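Local coordinates for outer membrane protein TP0453 (Treponema pallidum, PDB 3K8G), which alters membrane permeability at acidic pH and might be involved in ligand transport, at residues 228-231 with 236-239. Numbering follows the deposited sequence.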
loop_
_atom_site.group_PDB
_atom_site.type_symbol
_atom_site.label_atom_id
_atom_site.label_comp_id
_atom_site.label_asym_id
_atom_site.label_seq_id
_atom_site.Cartn_x
_atom_site.Cartn_y
_atom_site.Cartn_z
ATOM N N HIS A 228 2.194 -9.176 -22.781
ATOM C CA HIS A 228 1.154 -8.910 -23.770
ATOM C C HIS A 228 0.545 -7.525 -23.514
ATOM O O HIS A 228 0.159 -7.196 -22.383
ATOM C CB HIS A 228 0.101 -10.010 -23.736
ATOM C CG HIS A 228 0.620 -11.353 -24.174
ATOM N ND1 HIS A 228 -0.193 -12.327 -24.719
ATOM C CD2 HIS A 228 1.876 -11.869 -24.175
ATOM C CE1 HIS A 228 0.535 -13.391 -25.016
ATOM N NE2 HIS A 228 1.793 -13.139 -24.695
ATOM N N ILE A 229 0.477 -6.711 -24.561
ATOM C CA ILE A 229 0.015 -5.339 -24.434
ATOM C C ILE A 229 -1.086 -5.081 -25.432
ATOM O O ILE A 229 -0.984 -5.485 -26.591
ATOM C CB ILE A 229 1.190 -4.342 -24.620
ATOM C CG1 ILE A 229 2.221 -4.557 -23.505
ATOM C CG2 ILE A 229 0.696 -2.886 -24.632
ATOM C CD1 ILE A 229 3.358 -3.539 -23.448
ATOM N N HIS A 230 -2.154 -4.427 -24.982
ATOM C CA HIS A 230 -3.166 -3.905 -25.912
ATOM C C HIS A 230 -3.829 -2.642 -25.385
ATOM O O HIS A 230 -3.768 -2.352 -24.179
ATOM C CB HIS A 230 -4.231 -4.962 -26.213
ATOM C CG HIS A 230 -4.878 -5.543 -24.996
ATOM N ND1 HIS A 230 -6.159 -5.215 -24.610
ATOM C CD2 HIS A 230 -4.437 -6.453 -24.099
ATOM C CE1 HIS A 230 -6.476 -5.887 -23.519
ATOM N NE2 HIS A 230 -5.452 -6.655 -23.195
ATOM N N VAL A 231 -4.471 -1.906 -26.288
ATOM C CA VAL A 231 -5.226 -0.711 -25.924
ATOM C C VAL A 231 -6.709 -1.069 -25.931
ATOM O O VAL A 231 -7.164 -1.829 -26.796
ATOM C CB VAL A 231 -4.908 0.473 -26.877
ATOM C CG1 VAL A 231 -5.774 1.708 -26.563
ATOM C CG2 VAL A 231 -3.441 0.839 -26.762
ATOM N N LEU A 236 -4.314 1.723 -21.690
ATOM C CA LEU A 236 -3.261 0.792 -22.044
ATOM C C LEU A 236 -3.263 -0.352 -21.046
ATOM O O LEU A 236 -3.141 -0.124 -19.841
ATOM C CB LEU A 236 -1.915 1.507 -22.010
ATOM C CG LEU A 236 -0.729 0.652 -22.490
ATOM C CD1 LEU A 236 -0.830 0.437 -24.007
ATOM C CD2 LEU A 236 0.598 1.301 -22.100
ATOM N N ILE A 237 -3.379 -1.579 -21.551
ATOM C CA ILE A 237 -3.388 -2.777 -20.714
ATOM C C ILE A 237 -2.125 -3.573 -20.956
ATOM O O ILE A 237 -1.795 -3.896 -22.099
ATOM C CB ILE A 237 -4.601 -3.670 -21.026
ATOM C CG1 ILE A 237 -5.888 -2.833 -21.118
ATOM C CG2 ILE A 237 -4.686 -4.877 -20.043
ATOM C CD1 ILE A 237 -6.431 -2.370 -19.790
ATOM N N ILE A 238 -1.412 -3.860 -19.877
ATOM C CA ILE A 238 -0.231 -4.687 -19.903
ATOM C C ILE A 238 -0.548 -5.901 -19.065
ATOM O O ILE A 238 -0.924 -5.778 -17.891
ATOM C CB ILE A 238 0.997 -3.947 -19.348
ATOM C CG1 ILE A 238 1.220 -2.648 -20.155
ATOM C CG2 ILE A 238 2.235 -4.873 -19.376
ATOM C CD1 ILE A 238 2.382 -1.798 -19.699
ATOM N N GLU A 239 -0.447 -7.089 -19.659
ATOM C CA GLU A 239 -0.595 -8.289 -18.844
ATOM C C GLU A 239 0.585 -9.240 -18.937
ATOM O O GLU A 239 1.243 -9.359 -19.979
ATOM C CB GLU A 239 -1.928 -8.985 -19.131
ATOM C CG GLU A 239 -2.392 -8.864 -20.576
ATOM C CD GLU A 239 -3.905 -8.989 -20.738
ATOM O OE1 GLU A 239 -4.582 -9.518 -19.824
ATOM O OE2 GLU A 239 -4.426 -8.537 -21.780
#
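The imidazole of His230 leans across to the neighbouring strand and settles over Ile237, whose branched CB forms a bump under one face, displaced toward the rim and 3.9 Å from the ring centroid, a CH-pi contact. With chi1 at 54°, CG sits between the backbone N and the carbonyl carbon, which brings the ring over that partner. A beta-branched residue suits the place because its bulk begins right at the strand. At the ring's edge, almost in its plane, NE2 donates a hydrogen bond of 2.6 Å to Glu239 OE2, bent at 140°; the long glutamate chain reaches back over the sheet to supply it, so one residue supports the ring's face and another fixes its rotation. Strands 228-232 and 235-244 form an antiparallel beta hairpin at one end of the half-barrel, with backbone bonds pairing His228 with Glu239 and His230 with Ile237; Leu204 and Leu206 bond to the other side of 235-244. The side chains on the opposite face, Ile229, Val231, Leu236 and Ile238, are all aliphatic. Leucine branches one carbon further out, so Leu236 can push CD1 across into the hollow between two methyls that beta-branching sets close to the strand, 3.7 Å from Ile229 CG2 and 3.8 Å from Val231 CG2, while Ile229 and Ile238 lie side by side. Helix 215-225 packs on the edge-strand half of this surface, Gln218 touching Ile229 and Val231.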